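PDB 3PHS: cell wall surface anchor family protein from Streptococcus agalactiae, which serves as the minor pilin GBS52 of the bacterium's pili and mediates adhesion to lung epithelial cells through an IgG-like domain. Local coordinates for residues A[157-162]-A[166-171]; A[220-225]-A[232-237]. One frame throughout, in Å; residues are numbered along the deposited sequence.

Overall arrangement
Both contacts belong to the C-terminal half of the chain, in the prealbumin-like domain, and their centres lie about 13 Å apart. Each involves the antiparallel sheet that contains strands 157-162, 202-210 and 221-226, and each is partly buried. Contact 1 packs a loop on the last residues of strand 157-162, an inner strand; L160 and I169 are buried, R166 and T167 exposed, and a backbone hydrogen bond, bridging waters and a proline on a tyrosine ring share the work. Contact 2 spans the sandwich to strand 231-240 almost wholly by side chains, without hydrogen bonds; V224 and I236 are buried, T225 exposed. The two meet where CE2 of F158 packs 3.7 Å from CD1 of I236.

Contact 1. Residues A[157-162]-A[166-171]; sequences VFELYE and RTPIRV
P168 lies over the face of the Y161 ring: its CA sits 4.0 Å from the ring centroid, a CH-pi contact displaced toward the rim. The two side chains run alongside each other in the same direction, and the proline continues outward along the ring until its CG comes within 3.3 Å of the Y161 OH. At the ring's edge lies the backbone carbonyl of R166. One residue on from the proline, I169 N donates to L160 O at 2.7 Å, nearly straight at 167°, and the same carbonyl oxygen also receives a CA-H...O contact from P168. The I169 side chain points at the strand; with CG1 beside its own backbone N (chi1 -73°), CD1 lies against the Y161-E162 peptide, 3.4 Å from E162 N, and also touches CG of L160 and, roughly at a right angle, CG of E162.

The loop therefore folds back onto the end of an inner strand of the four-stranded sheet 186-187/157-162/202-210/221-226 of the prealbumin-like domain, where backbone bonds from Y161 to V205 and E159 to K207 hold the strand to its neighbour 202-210. Water extends the single direct bond: one molecule joins L160 N to I169 O, another E162 N to T167 O.

Further out, Y161 OH donates to E159 OE1 at 2.8 Å, reaching the carboxylate on its anti side, 30° out of plane, which restrains the hydroxyl end of the ring. L160 packs inward against I196 and L199 of strand 193-200, while the guanidinium of R166 turns to a salt bridge with E109.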
loop_
_atom_site.group_PDB
_atom_site.type_symbol
_atom_site.label_atom_id
_atom_site.label_comp_id
_atom_site.label_asym_id
_atom_site.label_seq_id
_atom_site.Cartn_x
_atom_site.Cartn_y
_atom_site.Cartn_z
ATOM N N VAL A 157 2.723 -20.419 8.767
ATOM C CA VAL A 157 1.983 -19.168 8.989
ATOM C C VAL A 157 2.795 -17.954 8.534
ATOM O O VAL A 157 3.952 -17.773 8.915
ATOM C CB VAL A 157 1.546 -19.040 10.478
ATOM C CG1 VAL A 157 0.832 -17.687 10.765
ATOM C CG2 VAL A 157 0.664 -20.237 10.865
ATOM N N PHE A 158 2.162 -17.131 7.700
ATOM C CA PHE A 158 2.730 -15.885 7.224
ATOM C C PHE A 158 1.774 -14.706 7.478
ATOM O O PHE A 158 0.569 -14.908 7.654
ATOM C CB PHE A 158 2.939 -15.961 5.713
ATOM C CG PHE A 158 4.136 -16.772 5.288
ATOM C CD1 PHE A 158 4.019 -18.137 5.046
ATOM C CD2 PHE A 158 5.354 -16.156 5.049
ATOM C CE1 PHE A 158 5.144 -18.883 4.615
ATOM C CE2 PHE A 158 6.467 -16.892 4.617
ATOM C CZ PHE A 158 6.346 -18.252 4.412
ATOM N N GLU A 159 2.342 -13.503 7.509
ATOM C CA GLU A 159 1.585 -12.254 7.378
ATOM C C GLU A 159 2.123 -11.522 6.153
ATOM O O GLU A 159 3.250 -11.767 5.730
ATOM C CB GLU A 159 1.724 -11.394 8.628
ATOM C CG GLU A 159 1.007 -12.004 9.829
ATOM C CD GLU A 159 1.311 -11.308 11.135
ATOM O OE1 GLU A 159 2.170 -10.405 11.181
ATOM O OE2 GLU A 159 0.666 -11.688 12.132
ATOM N N LEU A 160 1.311 -10.635 5.585
ATOM C CA LEU A 160 1.710 -9.838 4.426
ATOM C C LEU A 160 1.604 -8.350 4.767
ATOM O O LEU A 160 0.650 -7.935 5.429
ATOM C CB LEU A 160 0.814 -10.177 3.235
ATOM C CG LEU A 160 1.153 -9.477 1.915
ATOM C CD1 LEU A 160 2.468 -9.946 1.316
ATOM C CD2 LEU A 160 0.019 -9.685 0.905
ATOM N N TYR A 161 2.600 -7.571 4.352
ATOM C CA TYR A 161 2.645 -6.141 4.608
ATOM C C TYR A 161 2.894 -5.409 3.305
ATOM O O TYR A 161 3.518 -5.947 2.417
ATOM C CB TYR A 161 3.805 -5.817 5.559
ATOM C CG TYR A 161 3.575 -6.328 6.951
ATOM C CD1 TYR A 161 3.813 -7.670 7.278
ATOM C CD2 TYR A 161 3.090 -5.481 7.940
ATOM C CE1 TYR A 161 3.566 -8.145 8.575
ATOM C CE2 TYR A 161 2.865 -5.934 9.226
ATOM C CZ TYR A 161 3.107 -7.261 9.544
ATOM O OH TYR A 161 2.858 -7.690 10.842
ATOM N N GLU A 162 2.437 -4.163 3.209
ATOM C CA GLU A 162 2.994 -3.273 2.189
ATOM C C GLU A 162 4.467 -3.059 2.567
ATOM O O GLU A 162 4.806 -3.100 3.757
ATOM C CB GLU A 162 2.237 -1.934 2.171
ATOM C CG GLU A 162 0.763 -2.077 1.762
ATOM C CD GLU A 162 -0.024 -0.771 1.814
ATOM O OE1 GLU A 162 0.531 0.269 2.217
ATOM O OE2 GLU A 162 -1.207 -0.799 1.442
ATOM N N ARG A 166 3.474 -0.916 8.610
ATOM C CA ARG A 166 3.395 -1.285 10.018
ATOM C C ARG A 166 2.261 -2.276 10.280
ATOM O O ARG A 166 2.290 -3.025 11.262
ATOM C CB ARG A 166 3.149 -0.027 10.861
ATOM C CG ARG A 166 3.771 -0.059 12.259
ATOM C CD ARG A 166 3.230 1.082 13.144
ATOM N NE ARG A 166 2.928 2.288 12.369
ATOM C CZ ARG A 166 3.822 3.212 12.015
ATOM N NH1 ARG A 166 5.100 3.088 12.369
ATOM N NH2 ARG A 166 3.436 4.268 11.305
ATOM N N THR A 167 1.248 -2.255 9.424
ATOM C CA THR A 167 0.052 -3.050 9.671
ATOM C C THR A 167 -0.247 -4.080 8.577
ATOM O O THR A 167 -0.309 -3.741 7.387
ATOM C CB THR A 167 -1.214 -2.199 10.076
ATOM O OG1 THR A 167 -2.366 -2.652 9.351
ATOM C CG2 THR A 167 -1.025 -0.698 9.827
ATOM N N PRO A 168 -0.426 -5.349 9.001
ATOM C CA PRO A 168 -0.631 -6.481 8.097
ATOM C C PRO A 168 -1.864 -6.327 7.214
ATOM O O PRO A 168 -2.886 -5.804 7.664
ATOM C CB PRO A 168 -0.814 -7.684 9.043
ATOM C CG PRO A 168 -0.423 -7.224 10.410
ATOM C CD PRO A 168 -0.487 -5.734 10.429
ATOM N N ILE A 169 -1.746 -6.789 5.969
ATOM C CA ILE A 169 -2.843 -6.861 5.001
ATOM C C ILE A 169 -3.702 -8.073 5.331
ATOM O O ILE A 169 -3.173 -9.163 5.542
ATOM C CB ILE A 169 -2.267 -6.973 3.555
ATOM C CG1 ILE A 169 -1.684 -5.626 3.134
ATOM C CG2 ILE A 169 -3.310 -7.443 2.532
ATOM C CD1 ILE A 169 -0.429 -5.748 2.363
ATOM N N ARG A 170 -5.020 -7.887 5.364
ATOM C CA ARG A 170 -5.927 -8.982 5.732
ATOM C C ARG A 170 -6.586 -9.614 4.507
ATOM O O ARG A 170 -6.732 -8.968 3.468
ATOM C CB ARG A 170 -6.939 -8.506 6.788
ATOM C CG ARG A 170 -6.218 -7.949 8.027
ATOM C CD ARG A 170 -7.124 -7.513 9.175
ATOM N NE ARG A 170 -7.800 -6.247 8.895
ATOM C CZ ARG A 170 -9.117 -6.117 8.738
ATOM N NH1 ARG A 170 -9.909 -7.182 8.834
ATOM N NH2 ARG A 170 -9.645 -4.925 8.476
ATOM N N VAL A 171 -6.959 -10.888 4.620
ATOM C CA VAL A 171 -7.407 -11.673 3.471
ATOM C C VAL A 171 -8.670 -12.466 3.836
ATOM O O VAL A 171 -8.783 -12.958 4.957
ATOM C CB VAL A 171 -6.265 -12.634 2.973
ATOM C CG1 VAL A 171 -6.725 -13.519 1.828
ATOM C CG2 VAL A 171 -5.005 -11.830 2.568
HETATM O O HOH W 1 -1.268 -10.520 6.736
HETATM O O HOH W 2 1.386 -2.780 5.511
#

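Contact 2. Residues A[220-225]-A[232-237]; sequences AETAVT and VTVTIE
The two sheets of a beta-sandwich face each other here, strand 221-225 from one and strand 232-237 from the other, running nearly antiparallel at 165° with axes 8.2 Å apart at closest approach. No hydrogen bond crosses; T222 and V224 on one strand and V232, V234 and I236 on the other all direct their side chains toward the opposite strand. The closest side-chain meeting is tip to tip, CD1 of I236 approaching T222 OG1 at 3.5 Å. Chi1 of -58° at T222 sets OG1 beside its own backbone N; the hydroxyl's polar partner is the Q219 side-chain amide, and its meeting with the I236 methyl is van der Waals contact. T222 CG2 lies between I236 CD1 and V234 CG2, and a looser apolar touch follows where V224 CG1 and V234 CG1 stand 4.5 Å apart. At the far end the branched V232 side chain packs on T225 O, CG1 at 3.7 Å, while T225 OG1 is hydrogen-bonded to D203. Beside each strand its sheet neighbour adds to the packing: Y204 and L206 touch V224, and L140 touches I236. Alternate side chains meeting between two facing sheets are typical of a beta-sandwich, the form this prealbumin-like domain takes.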
loop_
_atom_site.group_PDB
_atom_site.type_symbol
_atom_site.label_atom_id
_atom_site.label_comp_id
_atom_site.label_asym_id
_atom_site.label_seq_id
_atom_site.Cartn_x
_atom_site.Cartn_y
_atom_site.Cartn_z
ATOM N N ALA A 220 13.139 -14.691 7.335
ATOM C CA ALA A 220 12.017 -14.106 8.072
ATOM C C ALA A 220 11.113 -13.272 7.162
ATOM O O ALA A 220 9.895 -13.450 7.154
ATOM C CB ALA A 220 12.524 -13.259 9.240
ATOM N N GLU A 221 11.727 -12.383 6.390
ATOM C CA GLU A 221 10.980 -11.465 5.518
ATOM C C GLU A 221 11.426 -11.627 4.088
ATOM O O GLU A 221 12.638 -11.645 3.808
ATOM C CB GLU A 221 11.152 -10.012 5.964
ATOM C CG GLU A 221 10.524 -9.749 7.321
ATOM C CD GLU A 221 10.648 -8.322 7.793
ATOM O OE1 GLU A 221 11.002 -7.421 6.997
ATOM O OE2 GLU A 221 10.356 -8.108 8.984
ATOM N N THR A 222 10.444 -11.736 3.187
ATOM C CA THR A 222 10.684 -11.955 1.756
ATOM C C THR A 222 9.959 -10.880 0.949
ATOM O O THR A 222 8.738 -10.730 1.065
ATOM C CB THR A 222 10.173 -13.351 1.305
ATOM O OG1 THR A 222 10.817 -14.376 2.086
ATOM C CG2 THR A 222 10.422 -13.585 -0.183
ATOM N N ALA A 223 10.718 -10.148 0.135
ATOM C CA ALA A 223 10.151 -9.100 -0.715
ATOM C C ALA A 223 9.383 -9.712 -1.870
ATOM O O ALA A 223 9.827 -10.687 -2.492
ATOM C CB ALA A 223 11.246 -8.179 -1.240
ATOM N N VAL A 224 8.203 -9.167 -2.152
ATOM C CA VAL A 224 7.464 -9.588 -3.343
ATOM C C VAL A 224 6.908 -8.361 -4.060
ATOM O O VAL A 224 6.423 -7.421 -3.420
ATOM C CB VAL A 224 6.322 -10.639 -3.075
ATOM C CG1 VAL A 224 6.708 -11.673 -2.003
ATOM C CG2 VAL A 224 5.029 -9.974 -2.688
ATOM N N THR A 225 6.984 -8.381 -5.383
ATOM C CA THR A 225 6.364 -7.329 -6.183
ATOM C C THR A 225 5.150 -7.880 -6.946
ATOM O O THR A 225 5.287 -8.792 -7.798
ATOM C CB THR A 225 7.382 -6.664 -7.144
ATOM O OG1 THR A 225 8.381 -5.965 -6.387
ATOM C CG2 THR A 225 6.670 -5.673 -8.073
ATOM N N VAL A 232 2.463 -13.437 -9.406
ATOM C CA VAL A 232 3.879 -13.590 -9.087
ATOM C C VAL A 232 4.034 -14.884 -8.288
ATOM O O VAL A 232 3.385 -15.056 -7.271
ATOM C CB VAL A 232 4.481 -12.346 -8.346
ATOM C CG1 VAL A 232 3.736 -12.039 -7.063
ATOM C CG2 VAL A 232 5.985 -12.540 -8.075
ATOM N N THR A 233 4.881 -15.789 -8.777
ATOM C CA THR A 233 5.109 -17.070 -8.122
ATOM C C THR A 233 6.360 -16.940 -7.273
ATOM O O THR A 233 7.394 -16.485 -7.758
ATOM C CB THR A 233 5.280 -18.217 -9.161
ATOM O OG1 THR A 233 4.067 -18.378 -9.888
ATOM C CG2 THR A 233 5.564 -19.528 -8.468
ATOM N N VAL A 234 6.273 -17.299 -5.997
ATOM C CA VAL A 234 7.463 -17.263 -5.149
ATOM C C VAL A 234 7.586 -18.564 -4.374
ATOM O O VAL A 234 6.595 -19.065 -3.881
ATOM C CB VAL A 234 7.484 -16.021 -4.207
ATOM C CG1 VAL A 234 6.200 -15.844 -3.498
ATOM C CG2 VAL A 234 8.635 -16.093 -3.203
ATOM N N THR A 235 8.802 -19.106 -4.295
ATOM C CA THR A 235 9.046 -20.274 -3.461
ATOM C C THR A 235 9.935 -19.867 -2.290
ATOM O O THR A 235 10.966 -19.200 -2.464
ATOM C CB THR A 235 9.672 -21.448 -4.248
ATOM O OG1 THR A 235 8.804 -21.803 -5.325
ATOM C CG2 THR A 235 9.792 -22.673 -3.368
ATOM N N ILE A 236 9.495 -20.235 -1.097
ATOM C CA ILE A 236 10.274 -20.003 0.112
ATOM C C ILE A 236 10.641 -21.364 0.700
ATOM O O ILE A 236 9.792 -22.243 0.810
ATOM C CB ILE A 236 9.486 -19.151 1.139
ATOM C CG1 ILE A 236 9.330 -17.708 0.607
ATOM C CG2 ILE A 236 10.185 -19.109 2.490
ATOM C CD1 ILE A 236 8.462 -16.829 1.488
ATOM N N GLU A 237 11.911 -21.528 1.060
ATOM C CA GLU A 237 12.380 -22.788 1.647
ATOM C C GLU A 237 12.413 -22.742 3.166
ATOM O O GLU A 237 12.688 -21.700 3.772
ATOM C CB GLU A 237 13.778 -23.157 1.129
ATOM C CG GLU A 237 13.855 -23.257 -0.374
ATOM C CD GLU A 237 15.126 -23.930 -0.885
ATOM O OE1 GLU A 237 16.054 -24.187 -0.088
ATOM O OE2 GLU A 237 15.175 -24.222 -2.096
#